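Local coordinates for glutamine aminotransferase class-II domain protein (PDB 3MDN) that probably acts as a class-II glutamine amidotransferase of the Ntn-hydrolase superfamily, hydrolysing glutamine so that its amide nitrogen can be passed on, at residues Asn114-Gly119 against Thr181-Arg186; Glu146-Leu151 against Ala166-Arg171; Glu121-Gln126 against Arg177-Thr182. One frame throughout, in Å; residues are numbered along the deposited sequence.

Overall arrangement
All three contacts gather round helix 161-179 and the turn that leads from it into strand 185-192. Contact 2 packs the middle of that helix on helix 144-154; contact 3 meets its C-terminal end, and contact 1 pairs the strand that follows with residues 114-119. Contacts 1 and 3 share Thr181 and Thr182, and their centres lie about 10 Å apart, with Phe123 CZ 3.7 Å from Val117 CG1. Contact 1 also touches contact 2, where Met185 CE sits 3.7 Å from Ile169 O. Asn114, at one end of contact 1, touches Cys4, and as in related enzymes this Asn-Gly segment probably borders the glutamine site.

Contact 1 of 3, residues Asn114-Gly119 against Thr181-Arg186; sequences NGQVGG and TTPHMR
Gln116 and Arg186 face each other as an antiparallel hydrogen-bonded pair. Arg186 N gives a nearly straight bond of 2.9 Å to Gln116 O, and Gln116 N returns one of 3.1 Å to Arg186 O. Further along, Gly118 N approaches His184 O from above the carbonyl plane at 3.3 Å. A side chain at Gly118 would run into the carbonyl oxygens of Thr181 and Pro183, which shows how closely the turn wraps this backbone.

The side chain of Gln116 can be followed outward. CB leaves on the face shared with Arg186, and CG stands 4.4 Å from Arg186 CB. Beyond CG the chain is extended (chi2 169°), and it crosses Pro183 at about a right angle: Gln116 CD and NE2 each lie 4.2 Å from Pro183 CG. That proline, preceded by a cis peptide bond, also lays CG over the centre of the Arg186 guanidinium, 3.5 Å above its plane, while Asp205 holds the same group by a salt bridge.

On the other face Val117 and selenomethionine Met185 run side by side, Val117 CG2 being 3.8 Å from Met185 CE. This apolar side is turned toward helix 161-179, where Leu172 meets Met185; strand 197-203 flanks strand 185-192 and brings Tyr202 against Met185 as well.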
loop_
_atom_site.group_PDB
_atom_site.type_symbol
_atom_site.label_atom_id
_atom_site.label_comp_id
_atom_site.label_asym_id
_atom_site.label_seq_id
_atom_site.Cartn_x
_atom_site.Cartn_y
_atom_site.Cartn_z
ATOM N N ASN D 114 -14.615 18.363 -6.394
ATOM C CA ASN D 114 -15.508 17.917 -5.354
ATOM C C ASN D 114 -16.925 17.990 -5.972
ATOM O O ASN D 114 -17.305 19.024 -6.567
ATOM C CB ASN D 114 -15.357 18.906 -4.170
ATOM C CG ASN D 114 -15.887 18.372 -2.871
ATOM O OD1 ASN D 114 -15.750 19.027 -1.830
ATOM N ND2 ASN D 114 -16.504 17.199 -2.899
ATOM N N GLY D 115 -17.672 16.892 -5.868
ATOM C CA GLY D 115 -19.083 16.837 -6.270
ATOM C C GLY D 115 -19.364 15.577 -7.102
ATOM O O GLY D 115 -18.721 14.548 -6.920
ATOM N N GLN D 116 -20.298 15.669 -8.037
ATOM C CA GLN D 116 -20.701 14.517 -8.813
ATOM C C GLN D 116 -21.434 14.934 -10.066
ATOM O O GLN D 116 -22.018 16.016 -10.139
ATOM C CB GLN D 116 -21.648 13.656 -7.978
ATOM C CG GLN D 116 -22.959 14.371 -7.595
ATOM C CD GLN D 116 -23.992 13.410 -7.007
ATOM O OE1 GLN D 116 -24.555 12.562 -7.720
ATOM N NE2 GLN D 116 -24.246 13.535 -5.714
ATOM N N VAL D 117 -21.397 14.053 -11.049
ATOM C CA VAL D 117 -22.273 14.105 -12.199
ATOM C C VAL D 117 -23.301 13.014 -11.931
ATOM O O VAL D 117 -22.941 11.837 -11.793
ATOM C CB VAL D 117 -21.440 13.847 -13.463
ATOM C CG1 VAL D 117 -22.301 13.868 -14.726
ATOM C CG2 VAL D 117 -20.307 14.911 -13.533
ATOM N N GLY D 118 -24.570 13.402 -11.805
ATOM C CA GLY D 118 -25.607 12.458 -11.397
ATOM C C GLY D 118 -25.828 11.302 -12.373
ATOM O O GLY D 118 -26.027 11.532 -13.557
ATOM N N GLY D 119 -25.782 10.072 -11.859
ATOM C CA GLY D 119 -26.074 8.861 -12.623
ATOM C C GLY D 119 -24.940 8.475 -13.556
ATOM O O GLY D 119 -25.118 7.650 -14.447
ATOM N N THR D 181 -29.319 11.024 -13.491
ATOM C CA THR D 181 -30.318 11.404 -12.509
ATOM C C THR D 181 -29.914 12.719 -11.893
ATOM O O THR D 181 -28.882 13.289 -12.253
ATOM C CB THR D 181 -30.450 10.376 -11.350
ATOM O OG1 THR D 181 -29.210 10.309 -10.641
ATOM C CG2 THR D 181 -30.778 9.020 -11.851
ATOM N N THR D 182 -30.747 13.166 -10.965
ATOM C CA THR D 182 -30.528 14.331 -10.120
ATOM C C THR D 182 -29.546 13.971 -9.030
ATOM O O THR D 182 -29.542 12.823 -8.574
ATOM C CB THR D 182 -31.850 14.686 -9.416
ATOM O OG1 THR D 182 -32.711 15.290 -10.368
ATOM C CG2 THR D 182 -31.626 15.664 -8.283
ATOM N N PRO D 183 -28.699 14.924 -8.618
ATOM C CA PRO D 183 -28.420 16.211 -9.272
ATOM C C PRO D 183 -27.514 16.038 -10.468
ATOM O O PRO D 183 -26.552 15.304 -10.393
ATOM C CB PRO D 183 -27.680 17.020 -8.188
ATOM C CG PRO D 183 -27.236 16.030 -7.195
ATOM C CD PRO D 183 -28.237 14.917 -7.220
ATOM N N HIS D 184 -27.799 16.751 -11.542
ATOM C CA HIS D 184 -27.106 16.537 -12.783
ATOM C C HIS D 184 -25.654 16.992 -12.719
ATOM O O HIS D 184 -24.788 16.327 -13.258
ATOM C CB HIS D 184 -27.877 17.143 -13.960
ATOM C CG HIS D 184 -29.245 16.556 -14.121
ATOM N ND1 HIS D 184 -29.450 15.226 -14.429
ATOM C CD2 HIS D 184 -30.476 17.108 -13.991
ATOM C CE1 HIS D 184 -30.750 14.983 -14.470
ATOM N NE2 HIS D 184 -31.392 16.109 -14.218
HETATM N N MSE D 185 -25.382 18.097 -12.037
HETATM C CA MSE D 185 -24.019 18.579 -11.954
HETATM C C MSE D 185 -23.813 19.303 -10.641
HETATM O O MSE D 185 -24.473 20.308 -10.391
HETATM C CB MSE D 185 -23.699 19.530 -13.110
HETATM C CG MSE D 185 -22.306 20.202 -12.958
HETATM SE SE MSE D 185 -20.832 18.883 -13.177
HETATM C CE MSE D 185 -21.271 18.282 -14.975
ATOM N N ARG D 186 -22.943 18.776 -9.783
ATOM C CA ARG D 186 -22.515 19.504 -8.583
ATOM C C ARG D 186 -21.004 19.637 -8.677
ATOM O O ARG D 186 -20.308 18.632 -8.823
ATOM C CB ARG D 186 -22.873 18.738 -7.317
ATOM C CG ARG D 186 -24.361 18.506 -7.114
ATOM C CD ARG D 186 -24.857 19.330 -5.960
ATOM N NE ARG D 186 -26.303 19.279 -5.745
ATOM C CZ ARG D 186 -26.910 18.577 -4.783
ATOM N NH1 ARG D 186 -26.188 17.829 -3.943
ATOM N NH2 ARG D 186 -28.241 18.628 -4.658
#

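Contact 2 of 3, residues Glu146-Leu151 against Ala166-Arg171; sequences EVLFLL and ARAIAR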
loop_
_atom_site.group_PDB
_atom_site.type_symbol
_atom_site.label_atom_id
_atom_site.label_comp_id
_atom_site.label_asym_id
_atom_site.label_seq_id
_atom_site.Cartn_x
_atom_site.Cartn_y
_atom_site.Cartn_z
ATOM N N GLU D 146 -12.278 12.771 -13.526
ATOM C CA GLU D 146 -11.194 12.632 -14.500
ATOM C C GLU D 146 -11.707 12.940 -15.898
ATOM O O GLU D 146 -11.051 13.628 -16.662
ATOM C CB GLU D 146 -10.545 11.258 -14.417
ATOM C CG GLU D 146 -9.292 11.137 -15.286
ATOM C CD GLU D 146 -8.641 9.786 -15.261
ATOM O OE1 GLU D 146 -9.359 8.747 -15.162
ATOM O OE2 GLU D 146 -7.387 9.759 -15.402
ATOM N N VAL D 147 -12.907 12.467 -16.210
ATOM C CA VAL D 147 -13.590 12.910 -17.422
ATOM C C VAL D 147 -13.720 14.436 -17.538
ATOM O O VAL D 147 -13.338 15.016 -18.556
ATOM C CB VAL D 147 -14.997 12.286 -17.559
ATOM C CG1 VAL D 147 -15.594 12.629 -18.950
ATOM C CG2 VAL D 147 -14.894 10.800 -17.441
ATOM N N LEU D 148 -14.234 15.088 -16.501
ATOM C CA LEU D 148 -14.424 16.518 -16.553
ATOM C C LEU D 148 -13.091 17.203 -16.950
ATOM O O LEU D 148 -13.054 18.134 -17.764
ATOM C CB LEU D 148 -14.901 17.025 -15.190
ATOM C CG LEU D 148 -16.000 18.088 -14.999
ATOM C CD1 LEU D 148 -15.698 18.883 -13.749
ATOM C CD2 LEU D 148 -16.208 19.028 -16.198
ATOM N N PHE D 149 -12.002 16.755 -16.347
ATOM C CA PHE D 149 -10.686 17.353 -16.608
ATOM C C PHE D 149 -10.261 17.126 -18.053
ATOM O O PHE D 149 -9.847 18.041 -18.739
ATOM C CB PHE D 149 -9.642 16.749 -15.671
ATOM C CG PHE D 149 -8.215 17.201 -15.929
ATOM C CD1 PHE D 149 -7.900 18.532 -16.161
ATOM C CD2 PHE D 149 -7.174 16.276 -15.844
ATOM C CE1 PHE D 149 -6.560 18.932 -16.334
ATOM C CE2 PHE D 149 -5.839 16.664 -16.043
ATOM C CZ PHE D 149 -5.542 17.988 -16.278
ATOM N N LEU D 150 -10.368 15.899 -18.514
ATOM C CA LEU D 150 -9.901 15.583 -19.883
ATOM C C LEU D 150 -10.809 16.179 -20.955
ATOM O O LEU D 150 -10.329 16.583 -22.023
ATOM C CB LEU D 150 -9.756 14.081 -20.062
ATOM C CG LEU D 150 -8.756 13.504 -19.061
ATOM C CD1 LEU D 150 -8.670 12.023 -19.259
ATOM C CD2 LEU D 150 -7.359 14.153 -19.191
ATOM N N LEU D 151 -12.111 16.216 -20.661
ATOM C CA LEU D 151 -13.071 16.950 -21.500
ATOM C C LEU D 151 -12.745 18.440 -21.573
ATOM O O LEU D 151 -12.894 19.055 -22.617
ATOM C CB LEU D 151 -14.496 16.821 -20.976
ATOM C CG LEU D 151 -15.453 15.638 -21.172
ATOM C CD1 LEU D 151 -16.863 16.240 -21.292
ATOM C CD2 LEU D 151 -15.180 14.832 -22.423
ATOM N N ALA D 166 -16.396 25.591 -18.877
ATOM C CA ALA D 166 -17.800 25.911 -19.203
ATOM C C ALA D 166 -18.407 24.908 -20.217
ATOM O O ALA D 166 -19.506 24.364 -20.012
ATOM C CB ALA D 166 -17.901 27.346 -19.735
ATOM N N ARG D 167 -17.685 24.650 -21.298
ATOM C CA ARG D 167 -18.156 23.688 -22.322
ATOM C C ARG D 167 -18.152 22.209 -21.859
ATOM O O ARG D 167 -19.091 21.428 -22.154
ATOM C CB ARG D 167 -17.366 23.866 -23.623
ATOM C CG ARG D 167 -17.738 25.133 -24.439
ATOM C CD ARG D 167 -16.994 25.189 -25.819
ATOM N NE ARG D 167 -15.541 25.256 -25.648
ATOM C CZ ARG D 167 -14.870 26.386 -25.449
ATOM N NH1 ARG D 167 -13.557 26.373 -25.283
ATOM N NH2 ARG D 167 -15.509 27.535 -25.430
ATOM N N ALA D 168 -17.102 21.806 -21.154
ATOM C CA ALA D 168 -17.029 20.441 -20.623
ATOM C C ALA D 168 -18.196 20.177 -19.655
ATOM O O ALA D 168 -18.840 19.113 -19.691
ATOM C CB ALA D 168 -15.715 20.242 -19.920
ATOM N N ILE D 169 -18.489 21.159 -18.812
ATOM C CA ILE D 169 -19.604 21.010 -17.876
ATOM C C ILE D 169 -20.965 20.902 -18.573
ATOM O O ILE D 169 -21.780 20.025 -18.237
ATOM C CB ILE D 169 -19.570 22.155 -16.835
ATOM C CG1 ILE D 169 -18.465 21.853 -15.807
ATOM C CG2 ILE D 169 -20.924 22.341 -16.151
ATOM C CD1 ILE D 169 -18.166 23.054 -14.947
ATOM N N ALA D 170 -21.219 21.789 -19.542
ATOM C CA ALA D 170 -22.446 21.723 -20.363
ATOM C C ALA D 170 -22.638 20.328 -20.950
ATOM O O ALA D 170 -23.722 19.735 -20.872
ATOM C CB ALA D 170 -22.415 22.782 -21.502
ATOM N N ARG D 171 -21.578 19.810 -21.551
ATOM C CA ARG D 171 -21.628 18.489 -22.169
ATOM C C ARG D 171 -21.977 17.385 -21.160
ATOM O O ARG D 171 -22.858 16.550 -21.410
ATOM C CB ARG D 171 -20.295 18.197 -22.836
ATOM C CG ARG D 171 -20.288 18.539 -24.295
ATOM C CD ARG D 171 -20.708 17.271 -25.116
ATOM N NE ARG D 171 -19.610 16.662 -25.868
ATOM C CZ ARG D 171 -18.423 17.234 -26.052
ATOM N NH1 ARG D 171 -18.178 18.426 -25.529
ATOM N NH2 ARG D 171 -17.490 16.620 -26.762
#
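Leu148 reaches across to Ile169 and Ala168 with a single methyl. Leu148 CD2 comes within 3.6 Å of Ile169 CG1 and 3.9 Å of Ala168 CB, so it fits against two neighbouring residues of the facing helix. Its chi1 of -139° lies off a staggered value, and the bond from CA to CB does not itself aim at the other helix; it is the end of the chain that swings in to make the contact. Ile169 is conventional: CG1 is anti to the carbonyl carbon (chi1 -76°), and this is the branch that receives the leucine methyl.

One turn further on, Leu151 aims its CB straight at Ala168, and the two CB atoms meet at 3.8 Å. The small alanine lets the backbones draw near, with 5.3 Å between Leu151 CA and Ala168 CA. Beyond CB, Leu151 sends CD1 past the alanine to lie 3.8 Å from Ala168 O and 4.2 Å from Arg171 CB. Arg171 therefore offers its aliphatic base here, while its guanidinium forms a salt bridge with Glu155.

The short helical segments approach to 8.9 Å between axes, their N-to-C directions 132° apart. No hydrogen bond passes between them. What joins helices 144-154 and 161-179 here is apolar and non-directional, resting on one leucine methyl against an alanine and an isoleucine, and on the CB of a second leucine against the same alanine.

Contact 3 of 3, residues Glu121-Gln126 against Arg177-Thr182; sequences EAFRKQ and RAHGTT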
loop_
_atom_site.group_PDB
_atom_site.type_symbol
_atom_site.label_atom_id
_atom_site.label_comp_id
_atom_site.label_asym_id
_atom_site.label_seq_id
_atom_site.Cartn_x
_atom_site.Cartn_y
_atom_site.Cartn_z
ATOM N N GLU D 121 -22.433 6.554 -13.781
ATOM C CA GLU D 121 -22.132 5.166 -14.160
ATOM C C GLU D 121 -23.060 4.631 -15.243
ATOM O O GLU D 121 -22.660 3.789 -16.023
ATOM C CB GLU D 121 -22.077 4.229 -12.957
ATOM C CG GLU D 121 -20.696 4.185 -12.335
ATOM C CD GLU D 121 -19.657 3.440 -13.205
ATOM O OE1 GLU D 121 -19.888 2.256 -13.571
ATOM O OE2 GLU D 121 -18.599 4.047 -13.515
ATOM N N ALA D 122 -24.271 5.172 -15.331
ATOM C CA ALA D 122 -25.201 4.723 -16.365
ATOM C C ALA D 122 -24.819 5.227 -17.774
ATOM O O ALA D 122 -25.364 4.743 -18.767
ATOM C CB ALA D 122 -26.632 5.098 -16.019
ATOM N N PHE D 123 -23.884 6.167 -17.872
ATOM C CA PHE D 123 -23.475 6.633 -19.204
ATOM C C PHE D 123 -21.971 6.806 -19.371
ATOM O O PHE D 123 -21.520 7.606 -20.193
ATOM C CB PHE D 123 -24.233 7.917 -19.612
ATOM C CG PHE D 123 -24.037 9.097 -18.668
ATOM C CD1 PHE D 123 -24.927 9.335 -17.629
ATOM C CD2 PHE D 123 -22.989 9.990 -18.860
ATOM C CE1 PHE D 123 -24.757 10.425 -16.784
ATOM C CE2 PHE D 123 -22.820 11.068 -18.047
ATOM C CZ PHE D 123 -23.704 11.298 -16.997
ATOM N N ARG D 124 -21.189 6.066 -18.582
ATOM C CA ARG D 124 -19.751 6.305 -18.578
ATOM C C ARG D 124 -19.178 6.192 -19.983
ATOM O O ARG D 124 -18.318 6.983 -20.363
ATOM C CB ARG D 124 -18.984 5.383 -17.624
ATOM C CG ARG D 124 -17.464 5.556 -17.776
ATOM C CD ARG D 124 -16.705 5.277 -16.501
ATOM N NE ARG D 124 -16.709 3.864 -16.213
ATOM C CZ ARG D 124 -15.797 3.005 -16.655
ATOM N NH1 ARG D 124 -15.925 1.744 -16.334
ATOM N NH2 ARG D 124 -14.777 3.405 -17.412
ATOM N N LYS D 125 -19.665 5.222 -20.748
ATOM C CA LYS D 125 -19.158 4.987 -22.099
ATOM C C LYS D 125 -19.241 6.242 -22.975
ATOM O O LYS D 125 -18.234 6.640 -23.572
ATOM C CB LYS D 125 -19.879 3.814 -22.760
ATOM C CG LYS D 125 -19.342 3.457 -24.128
ATOM C CD LYS D 125 -19.865 2.102 -24.585
ATOM C CE LYS D 125 -19.279 1.715 -25.917
ATOM N NZ LYS D 125 -19.991 0.554 -26.438
ATOM N N GLN D 126 -20.417 6.869 -23.023
ATOM C CA GLN D 126 -20.620 8.088 -23.795
ATOM C C GLN D 126 -19.770 9.246 -23.277
ATOM O O GLN D 126 -19.255 10.049 -24.068
ATOM C CB GLN D 126 -22.096 8.501 -23.789
ATOM C CG GLN D 126 -23.046 7.488 -24.439
ATOM C CD GLN D 126 -23.762 6.636 -23.400
ATOM O OE1 GLN D 126 -24.996 6.605 -23.358
ATOM N NE2 GLN D 126 -22.999 5.955 -22.544
ATOM N N ARG D 177 -28.682 14.856 -17.849
ATOM C CA ARG D 177 -30.102 15.085 -18.137
ATOM C C ARG D 177 -30.680 14.017 -19.048
ATOM O O ARG D 177 -31.819 13.612 -18.862
ATOM C CB ARG D 177 -30.356 16.458 -18.757
ATOM C CG ARG D 177 -30.169 17.589 -17.781
ATOM C CD ARG D 177 -31.325 18.580 -17.785
ATOM N NE ARG D 177 -31.061 19.566 -16.736
ATOM C CZ ARG D 177 -30.083 20.449 -16.844
ATOM N NH1 ARG D 177 -29.346 20.459 -17.957
ATOM N NH2 ARG D 177 -29.844 21.309 -15.863
ATOM N N ALA D 178 -29.886 13.550 -20.011
ATOM C CA ALA D 178 -30.332 12.507 -20.963
ATOM C C ALA D 178 -30.392 11.095 -20.376
ATOM O O ALA D 178 -31.342 10.349 -20.631
ATOM C CB ALA D 178 -29.429 12.485 -22.195
ATOM N N HIS D 179 -29.355 10.711 -19.629
ATOM C CA HIS D 179 -29.195 9.305 -19.238
ATOM C C HIS D 179 -29.086 9.064 -17.734
ATOM O O HIS D 179 -29.088 7.918 -17.287
ATOM C CB HIS D 179 -27.956 8.688 -19.923
ATOM C CG HIS D 179 -27.815 9.027 -21.378
ATOM N ND1 HIS D 179 -28.665 8.532 -22.343
ATOM C CD2 HIS D 179 -26.907 9.797 -22.034
ATOM C CE1 HIS D 179 -28.284 8.973 -23.530
ATOM N NE2 HIS D 179 -27.221 9.743 -23.372
ATOM N N GLY D 180 -28.969 10.135 -16.958
ATOM C CA GLY D 180 -28.549 10.039 -15.565
ATOM C C GLY D 180 -29.667 10.380 -14.596
ATOM O O GLY D 180 -30.821 10.049 -14.828
ATOM N N THR D 181 -29.319 11.024 -13.491
ATOM C CA THR D 181 -30.318 11.404 -12.509
ATOM C C THR D 181 -29.914 12.719 -11.893
ATOM O O THR D 181 -28.882 13.289 -12.253
ATOM C CB THR D 181 -30.450 10.376 -11.350
ATOM O OG1 THR D 181 -29.210 10.309 -10.641
ATOM C CG2 THR D 181 -30.778 9.020 -11.851
ATOM N N THR D 182 -30.747 13.166 -10.965
ATOM C CA THR D 182 -30.528 14.331 -10.120
ATOM C C THR D 182 -29.546 13.971 -9.030
ATOM O O THR D 182 -29.542 12.823 -8.574
ATOM C CB THR D 182 -31.850 14.686 -9.416
ATOM O OG1 THR D 182 -32.711 15.290 -10.368
ATOM C CG2 THR D 182 -31.626 15.664 -8.283
#
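Phe123 and His179 set their side chains obliquely across one another, touching at the roots: Phe123 CB lies 3.8 Å from His179 CB. Phe123 holds CG between its own backbone N and carbonyl carbon (chi1 59°), and the ring continues past His179 toward Gly180. There it offers its edge, with Phe123 CE1 4.0 Å from Gly180 CA. Ala122 adds a lighter touch, its CB 3.9 Å from His179 O.

Gln126 and His179 reach toward each other tip to tip. The amide oxygen hovers over the centre of the imidazole, Gln126 OE1 being 3.8 Å from His179 NE2, and the amide and ring planes are turned 46° apart. This is packing over a ring face, not a hydrogen bond. Ala178 CB covers the opposite face, so the imidazole is held between a methyl and an amide.

An alanine at Phe123 would keep the CB contact with His179 but would probably open a gap beside Gly180 CA and leave the histidine root less firmly braced.

The contact joins the start of helix 124-129, where Phe123 is the N-cap residue, to the end of helix 161-179, which also supplies Leu175 and Ser176 to the phenylalanine. Helix 124-129 meets the second subunit too: Lys125 forms a salt bridge with Asp133 of that neighbouring chain.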